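PDB 1WCV: segregation protein from Thermus thermophilus, which hydrolyses ATP and acts in chromosome segregation, binding double-stranded DNA cooperatively to form nucleoprotein filaments in an ATP-dependent way. Local coordinates for the interface of chains A and B. Numbering follows the deposited sequence. Chains: chain A/B, Segregation protein.

Contact 1: the interface of chains A and B. Residues chain A 204, 236-237, 240; chain B 190-191, 194, 203, 205.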
ATOM      1  N   THR A 204       0.511  -0.868   3.005  1.00 10.63           N
ATOM      2  CA  THR A 204       1.373  -1.969   2.597  1.00 12.36           C
ATOM      3  C   THR A 204       1.005  -3.172   3.461  1.00 11.82           C
ATOM      4  O   THR A 204       0.911  -3.067   4.683  1.00 10.31           O
ATOM      5  CB  THR A 204       2.861  -1.640   2.825  1.00 15.63           C
ATOM      6  OG1 THR A 204       3.193  -0.433   2.132  1.00 16.05           O
ATOM      7  CG2 THR A 204       3.747  -2.782   2.326  1.00 16.58           C
ATOM      8  N   ARG A 236      10.273  -3.559   1.531  1.00 12.12           N
ATOM      9  CA  ARG A 236      10.981  -2.397   1.008  1.00 12.11           C
ATOM     10  C   ARG A 236       9.989  -1.232   1.001  1.00 12.85           C
ATOM     11  O   ARG A 236      10.303  -0.119   1.425  1.00 12.36           O
ATOM     12  CB  ARG A 236      11.476  -2.680  -0.420  1.00 16.32           C
ATOM     13  CG  ARG A 236      12.074  -1.480  -1.176  1.00 22.46           C
ATOM     14  CD  ARG A 236      13.280  -0.891  -0.467  1.00 32.56           C
ATOM     15  NE  ARG A 236      13.803   0.316  -1.114  1.00 38.93           N
ATOM     16  CZ  ARG A 236      14.532   0.330  -2.230  1.00 41.21           C
ATOM     17  NH1 ARG A 236      14.839  -0.802  -2.847  1.00 44.84           N
ATOM     18  NH2 ARG A 236      14.969   1.482  -2.721  1.00 40.49           N
ATOM     19  N   ARG A 237       8.774  -1.514   0.540  1.00 10.73           N
ATOM     20  CA  ARG A 237       7.734  -0.498   0.461  1.00 12.50           C
ATOM     21  C   ARG A 237       7.283  -0.071   1.862  1.00 11.81           C
ATOM     22  O   ARG A 237       7.021   1.106   2.104  1.00 11.42           O
ATOM     23  CB  ARG A 237       6.564  -1.043  -0.364  1.00 14.65           C
ATOM     24  CG  ARG A 237       5.481  -0.031  -0.708  1.00 17.37           C
ATOM     25  CD  ARG A 237       4.540  -0.604  -1.771  1.00 14.99           C
ATOM     26  NE  ARG A 237       5.253  -0.881  -3.021  1.00 16.68           N
ATOM     27  CZ  ARG A 237       5.389  -2.087  -3.571  1.00 17.19           C
ATOM     28  NH1 ARG A 237       4.863  -3.163  -2.997  1.00 20.46           N
ATOM     29  NH2 ARG A 237       6.062  -2.220  -4.698  1.00 16.40           N
ATOM     30  N   GLU A 240       9.350   2.548   3.407  1.00 13.01           N
ATOM     31  CA  GLU A 240       9.017   3.860   2.855  1.00 15.19           C
ATOM     32  C   GLU A 240       7.749   4.408   3.515  1.00 13.07           C
ATOM     33  O   GLU A 240       7.664   5.593   3.833  1.00 13.03           O
ATOM     34  CB  GLU A 240       8.801   3.763   1.337  1.00 17.61           C
ATOM     35  CG  GLU A 240      10.058   3.454   0.537  1.00 25.37           C
ATOM     36  CD  GLU A 240       9.786   3.317  -0.952  1.00 33.88           C
ATOM     37  OE1 GLU A 240       9.041   2.397  -1.349  1.00 39.36           O
ATOM     38  OE2 GLU A 240      10.314   4.134  -1.733  1.00 40.36           O
TER
ATOM     39  N   GLU B 190      10.192   2.977  -8.431  1.00 16.78           N
ATOM     40  CA  GLU B 190       9.107   3.342  -7.520  1.00 16.36           C
ATOM     41  C   GLU B 190       9.616   4.338  -6.488  1.00 15.35           C
ATOM     42  O   GLU B 190       8.974   5.357  -6.212  1.00 16.36           O
ATOM     43  CB  GLU B 190       8.558   2.114  -6.786  1.00 15.66           C
ATOM     44  CG  GLU B 190       7.368   2.446  -5.883  1.00 17.45           C
ATOM     45  CD  GLU B 190       6.868   1.246  -5.102  1.00 16.48           C
ATOM     46  OE1 GLU B 190       6.987   0.115  -5.615  1.00 20.78           O
ATOM     47  OE2 GLU B 190       6.339   1.437  -3.988  1.00 14.58           O
ATOM     48  N   ALA B 191      10.777   4.026  -5.917  1.00 14.77           N
ATOM     49  CA  ALA B 191      11.386   4.884  -4.907  1.00 15.15           C
ATOM     50  C   ALA B 191      11.567   6.293  -5.444  1.00 17.83           C
ATOM     51  O   ALA B 191      11.306   7.274  -4.742  1.00 17.73           O
ATOM     52  CB  ALA B 191      12.733   4.304  -4.465  1.00 16.73           C
ATOM     53  N   ARG B 194       8.206   8.105  -5.743  1.00 15.37           N
ATOM     54  CA  ARG B 194       7.754   8.576  -4.440  1.00 14.91           C
ATOM     55  C   ARG B 194       8.602   9.739  -3.946  1.00 16.11           C
ATOM     56  O   ARG B 194       8.090  10.658  -3.322  1.00 15.87           O
ATOM     57  CB  ARG B 194       7.773   7.438  -3.416  1.00 17.19           C
ATOM     58  CG  ARG B 194       6.748   6.358  -3.715  1.00 16.01           C
ATOM     59  CD  ARG B 194       6.659   5.348  -2.597  1.00 13.54           C
ATOM     60  NE  ARG B 194       5.886   4.187  -3.018  1.00 14.69           N
ATOM     61  CZ  ARG B 194       4.565   4.168  -3.164  1.00 15.62           C
ATOM     62  NH1 ARG B 194       3.838   5.246  -2.906  1.00 11.91           N
ATOM     63  NH2 ARG B 194       3.979   3.074  -3.619  1.00  9.93           N
ATOM     64  N   TRP B 203      -0.040   3.999  -2.358  1.00 10.41           N
ATOM     65  CA  TRP B 203       0.808   3.020  -1.699  1.00 12.32           C
ATOM     66  C   TRP B 203       0.584   1.641  -2.310  1.00 10.81           C
ATOM     67  O   TRP B 203       1.492   0.821  -2.354  1.00 13.80           O
ATOM     68  CB  TRP B 203       0.517   2.990  -0.197  1.00 13.55           C
ATOM     69  CG  TRP B 203       1.177   4.125   0.500  1.00 14.45           C
ATOM     70  CD1 TRP B 203       0.573   5.225   1.038  1.00 17.95           C
ATOM     71  CD2 TRP B 203       2.588   4.333   0.638  1.00 13.15           C
ATOM     72  NE1 TRP B 203       1.521   6.108   1.495  1.00 17.67           N
ATOM     73  CE2 TRP B 203       2.764   5.588   1.261  1.00 14.54           C
ATOM     74  CE3 TRP B 203       3.718   3.584   0.291  1.00 14.41           C
ATOM     75  CZ2 TRP B 203       4.030   6.113   1.542  1.00 14.47           C
ATOM     76  CZ3 TRP B 203       4.975   4.105   0.570  1.00 13.59           C
ATOM     77  CH2 TRP B 203       5.116   5.361   1.189  1.00 12.93           C
ATOM     78  N   VAL B 205       0.462  -0.927  -5.104  1.00  9.82           N
ATOM     79  CA  VAL B 205       1.143  -1.042  -6.377  1.00 11.43           C
ATOM     80  C   VAL B 205       0.623  -2.300  -7.045  1.00 13.67           C
ATOM     81  O   VAL B 205       0.461  -3.320  -6.372  1.00 15.01           O
ATOM     82  CB  VAL B 205       2.668  -1.155  -6.140  1.00 10.73           C
ATOM     83  CG1 VAL B 205       3.398  -1.546  -7.429  1.00 12.55           C
ATOM     84  CG2 VAL B 205       3.199   0.168  -5.630  1.00 10.04           C
TER
HETATM   85  O   HOH W   1       1.663  -0.787  -0.421  1.00 21.92           O

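Contact 2: the interface of chains A and B. Residues chain A 227-228, 232-233, 236-237; chain B 179, 181, 183-184, 187, 190.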
ATOM      1  N   PRO A 227      15.884 -11.337  -2.232  1.00 16.04           N
ATOM      2  CA  PRO A 227      15.626  -9.919  -2.511  1.00 15.24           C
ATOM      3  C   PRO A 227      14.550  -9.564  -3.534  1.00 14.67           C
ATOM      4  O   PRO A 227      14.070  -8.427  -3.556  1.00 14.52           O
ATOM      5  CB  PRO A 227      17.008  -9.390  -2.897  1.00 16.48           C
ATOM      6  CG  PRO A 227      17.656 -10.575  -3.520  1.00 18.20           C
ATOM      7  CD  PRO A 227      17.280 -11.682  -2.564  1.00 18.74           C
ATOM      8  N   THR A 228      14.162 -10.507  -4.383  1.00 13.89           N
ATOM      9  CA  THR A 228      13.118 -10.202  -5.351  1.00 11.84           C
ATOM     10  C   THR A 228      11.834 -10.980  -5.094  1.00 13.08           C
ATOM     11  O   THR A 228      10.945 -10.996  -5.935  1.00 14.84           O
ATOM     12  CB  THR A 228      13.573 -10.425  -6.814  1.00 14.24           C
ATOM     13  OG1 THR A 228      13.952 -11.793  -7.004  1.00 16.12           O
ATOM     14  CG2 THR A 228      14.746  -9.502  -7.154  1.00 16.65           C
ATOM     15  N   ALA A 232      10.008  -9.410   0.072  1.00 11.53           N
ATOM     16  CA  ALA A 232      11.089  -8.438   0.017  1.00 13.02           C
ATOM     17  C   ALA A 232      10.552  -7.124  -0.552  1.00 12.93           C
ATOM     18  O   ALA A 232      10.823  -6.049  -0.012  1.00 11.47           O
ATOM     19  CB  ALA A 232      12.240  -8.973  -0.849  1.00 12.85           C
ATOM     20  N   HIS A 233       9.785  -7.201  -1.639  1.00 12.91           N
ATOM     21  CA  HIS A 233       9.242  -5.981  -2.238  1.00 12.45           C
ATOM     22  C   HIS A 233       8.292  -5.283  -1.259  1.00 12.37           C
ATOM     23  O   HIS A 233       8.271  -4.058  -1.167  1.00 10.58           O
ATOM     24  CB  HIS A 233       8.499  -6.299  -3.541  1.00  9.65           C
ATOM     25  CG  HIS A 233       9.386  -6.770  -4.654  1.00 11.22           C
ATOM     26  ND1 HIS A 233      10.299  -5.945  -5.281  1.00 14.56           N
ATOM     27  CD2 HIS A 233       9.513  -7.985  -5.239  1.00 13.02           C
ATOM     28  CE1 HIS A 233      10.950  -6.634  -6.202  1.00 14.16           C
ATOM     29  NE2 HIS A 233      10.493  -7.873  -6.197  1.00 12.56           N
ATOM     30  N   ARG A 236      10.273  -3.559   1.531  1.00 12.12           N
ATOM     31  CA  ARG A 236      10.981  -2.397   1.008  1.00 12.11           C
ATOM     32  C   ARG A 236       9.989  -1.232   1.001  1.00 12.85           C
ATOM     33  O   ARG A 236      10.303  -0.119   1.425  1.00 12.36           O
ATOM     34  CB  ARG A 236      11.476  -2.680  -0.420  1.00 16.32           C
ATOM     35  CG  ARG A 236      12.074  -1.480  -1.176  1.00 22.46           C
ATOM     36  CD  ARG A 236      13.280  -0.891  -0.467  1.00 32.56           C
ATOM     37  NE  ARG A 236      13.803   0.316  -1.114  1.00 38.93           N
ATOM     38  CZ  ARG A 236      14.532   0.330  -2.230  1.00 41.21           C
ATOM     39  NH1 ARG A 236      14.839  -0.802  -2.847  1.00 44.84           N
ATOM     40  NH2 ARG A 236      14.969   1.482  -2.721  1.00 40.49           N
ATOM     41  N   ARG A 237       8.774  -1.514   0.540  1.00 10.73           N
ATOM     42  CA  ARG A 237       7.734  -0.498   0.461  1.00 12.50           C
ATOM     43  C   ARG A 237       7.283  -0.071   1.862  1.00 11.81           C
ATOM     44  O   ARG A 237       7.021   1.106   2.104  1.00 11.42           O
ATOM     45  CB  ARG A 237       6.564  -1.043  -0.364  1.00 14.65           C
ATOM     46  CG  ARG A 237       5.481  -0.031  -0.708  1.00 17.37           C
ATOM     47  CD  ARG A 237       4.540  -0.604  -1.771  1.00 14.99           C
ATOM     48  NE  ARG A 237       5.253  -0.881  -3.021  1.00 16.68           N
ATOM     49  CZ  ARG A 237       5.389  -2.087  -3.571  1.00 17.19           C
ATOM     50  NH1 ARG A 237       4.863  -3.163  -2.997  1.00 20.46           N
ATOM     51  NH2 ARG A 237       6.062  -2.220  -4.698  1.00 16.40           N
TER
ATOM     52  N   TYR B 179       4.482  -3.548 -12.102  1.00 13.15           N
ATOM     53  CA  TYR B 179       5.693  -3.602 -11.296  1.00 13.53           C
ATOM     54  C   TYR B 179       6.333  -4.980 -11.517  1.00 14.14           C
ATOM     55  O   TYR B 179       5.764  -5.997 -11.121  1.00 15.27           O
ATOM     56  CB  TYR B 179       5.306  -3.419  -9.822  1.00 11.70           C
ATOM     57  CG  TYR B 179       6.450  -3.435  -8.830  1.00 11.79           C
ATOM     58  CD1 TYR B 179       7.076  -2.255  -8.426  1.00 10.83           C
ATOM     59  CD2 TYR B 179       6.876  -4.636  -8.260  1.00 12.28           C
ATOM     60  CE1 TYR B 179       8.106  -2.277  -7.459  1.00 12.11           C
ATOM     61  CE2 TYR B 179       7.889  -4.668  -7.309  1.00 11.19           C
ATOM     62  CZ  TYR B 179       8.499  -3.488  -6.908  1.00 13.23           C
ATOM     63  OH  TYR B 179       9.482  -3.535  -5.943  1.00 15.84           O
ATOM     64  N   GLY B 181       8.303  -7.657 -10.438  1.00 12.58           N
ATOM     65  CA  GLY B 181       8.911  -8.195  -9.235  1.00 11.86           C
ATOM     66  C   GLY B 181      10.126  -9.077  -9.450  1.00 12.37           C
ATOM     67  O   GLY B 181      10.741  -9.524  -8.484  1.00 12.89           O
ATOM     68  N   THR B 183      12.811  -8.072 -10.747  1.00 15.28           N
ATOM     69  CA  THR B 183      13.974  -7.198 -10.639  1.00 16.25           C
ATOM     70  C   THR B 183      13.949  -6.233  -9.468  1.00 18.64           C
ATOM     71  O   THR B 183      12.911  -6.007  -8.851  1.00 18.88           O
ATOM     72  CB  THR B 183      14.110  -6.333 -11.896  1.00 21.18           C
ATOM     73  OG1 THR B 183      13.140  -5.274 -11.842  1.00 21.56           O
ATOM     74  CG2 THR B 183      13.856  -7.159 -13.141  1.00 24.10           C
ATOM     75  N   LEU B 184      15.111  -5.653  -9.189  1.00 14.28           N
ATOM     76  CA  LEU B 184      15.245  -4.668  -8.134  1.00 15.48           C
ATOM     77  C   LEU B 184      15.137  -3.293  -8.795  1.00 16.02           C
ATOM     78  O   LEU B 184      15.067  -2.267  -8.114  1.00 17.59           O
ATOM     79  CB  LEU B 184      16.592  -4.822  -7.428  1.00 15.58           C
ATOM     80  CG  LEU B 184      16.743  -6.131  -6.643  1.00 20.74           C
ATOM     81  CD1 LEU B 184      18.068  -6.143  -5.889  1.00 20.55           C
ATOM     82  CD2 LEU B 184      15.587  -6.260  -5.666  1.00 21.18           C
ATOM     83  N   GLN B 187      11.984  -1.613  -7.947  1.00 18.07           N
ATOM     84  CA  GLN B 187      12.087  -0.963  -6.642  1.00 19.14           C
ATOM     85  C   GLN B 187      12.666   0.440  -6.765  1.00 17.67           C
ATOM     86  O   GLN B 187      12.169   1.379  -6.151  1.00 19.36           O
ATOM     87  CB  GLN B 187      12.992  -1.776  -5.699  1.00 19.52           C
ATOM     88  CG  GLN B 187      12.285  -2.852  -4.903  1.00 23.32           C
ATOM     89  CD  GLN B 187      13.239  -3.689  -4.067  1.00 24.42           C
ATOM     90  OE1 GLN B 187      14.297  -3.217  -3.643  1.00 26.17           O
ATOM     91  NE2 GLN B 187      12.857  -4.934  -3.812  1.00 21.35           N
ATOM     92  N   GLU B 190      10.192   2.977  -8.431  1.00 16.78           N
ATOM     93  CA  GLU B 190       9.107   3.342  -7.520  1.00 16.36           C
ATOM     94  C   GLU B 190       9.616   4.338  -6.488  1.00 15.35           C
ATOM     95  O   GLU B 190       8.974   5.357  -6.212  1.00 16.36           O
ATOM     96  CB  GLU B 190       8.558   2.114  -6.786  1.00 15.66           C
ATOM     97  CG  GLU B 190       7.368   2.446  -5.883  1.00 17.45           C
ATOM     98  CD  GLU B 190       6.868   1.246  -5.102  1.00 16.48           C
ATOM     99  OE1 GLU B 190       6.987   0.115  -5.615  1.00 20.78           O
ATOM    100  OE2 GLU B 190       6.339   1.437  -3.988  1.00 14.58           O
TER
HETATM  101  O   HOH W   2       9.207  -2.445  -3.350  1.00 21.67           O
HETATM  102  O   HOH W   3      14.886  -6.418  -2.028  1.00 21.85           O
HETATM  103  O   HOH W   4      10.021 -12.355  -8.009  1.00 36.13           O

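Contact 1: the interface of chains A and B
A:Arg237 and B:Glu190 form the salt bridge at the heart of this charge-rich part of the two-fold interface, which would help to hold the deposited pair of subunits together; here helix 230-246 of chain A meets helix 185-197 of chain B and its loop at B:Trp203 and B:Val205. The two side chains cross at about a right angle, yet guanidinium and carboxylate lie nearly coplanar, 6° apart. The grip is side-on and bidentate: A:Arg237 NE donates to B:Glu190 OE2 at 2.7 Å, and A:Arg237 NH2 to B:Glu190 OE1, also at 2.7 Å. Both bonds are almost straight and use the syn lone pairs. CG of A:Arg237 stands anti to its backbone N, and a bend at chi3 (-62°) turns the guanidinium towards the acid. B:Val205 lies over one guanidinium face, its CB 3.8 Å above the plane. From within chain B, B:Arg194 holds the carboxylate from another side. Its NE reaches the anti lone pair of B:Glu190 OE2 at 3.0 Å, while its NH2 approaches the same oxygen from above the carboxylate plane. OE2 thus accepts at least three N-H groups, which fixes the acid's rotation and would favour its charged form. B:Trp203 in turn backs the B:Arg194 guanidinium, with CE3 over the centre of one face. A:Glu240, its chain extended beyond CG, crosses B:Arg194 at about a right angle, their flat groups nearly perpendicular in a loose salt bridge. Its CB rests against the rim of the B:Trp203 ring, 3.9 Å from CZ3, and its OE2 lies beside B:Ala191. Nearby, water 1 joins A:Thr204 OG1, at 3.0 Å, to the backbone oxygen of B:Trp203, at 2.5 Å.

Contact 2: the interface of chains A and B
The backbone of chain B is extended at B:Thr183 and turns at B:Leu184 (psi near zero) into helix 185-197, while A:Pro227 and A:Thr228 lie in the loop leading to helix 230-246. A:His233 is the hub. Its CG is anti to the carbonyl carbon (chi1 -68°), and the imidazole points into a pocket lined by B:Tyr179, B:Gly181, B:Thr183 and B:Gln187. ND1 shares a hydrogen bond of 2.6 Å with the phenol oxygen B:Tyr179 OH. At the opposite end of the ring, A:His233 NE2 donates to a lone pair of the carbonyl oxygen B:Gly181 O at 2.8 Å. The tyrosine edge stands over one imidazole face, the rings at 90° and CE2 offset towards the rim. A:Arg237 approaches B:Tyr179 tip to tip and sets NH2 over the phenol face, 3.7 Å from the ring centroid, in a cation-pi contact. The same phenol oxygen meets water 2, which also binds A:His233 O. B:Gln187 crosses the histidine at about a right angle; its NE2 lies 3.1 Å from A:His233 ND1 but well above the imidazole plane, at best a weak hydrogen bond and only if ND1 carries no proton. Its OE1 accepts a short but bent bond from A:Arg236 NH1, 2.6 Å and 120° at the hydrogen; the donor lies above the amide carbonyl plane. B:Gln187 NE2 reaches A:Pro227 O through water 3. The carbonyl oxygens A:Thr228 O and B:Gly181 O, both only acceptors, are crowded at 3.0 Å; water 4 bonds to both and may ease their repulsion. B:Leu184 CD2 packs 3.7 Å from A:Thr228 CG2. The patch joins the first half of helix 230-246 and its preceding loop in chain A to the 179-184 loop and helix 185-197 of chain B, and so would set the subunits' orientation in the deposited pair.

Contact 1 and contact 2 are neighbouring parts of one two-fold interface, the centres of their C-alpha atoms about 9 Å apart. They share A:Arg236, A:Arg237 and B:Glu190, and both pair helix 230-246 of chain A with helix 185-197 of chain B. Each recurs with the chains exchanged, so the symmetric pair doubles every bond. None of the ATP-binding P-loop residues, within 15-22, is among those described in either contact. Because Soj is monomeric without nucleotide and reaches a monomer-dimer equilibrium with ATP, this assembly may differ from the ATP-dependent dimer, and may reflect crystal packing.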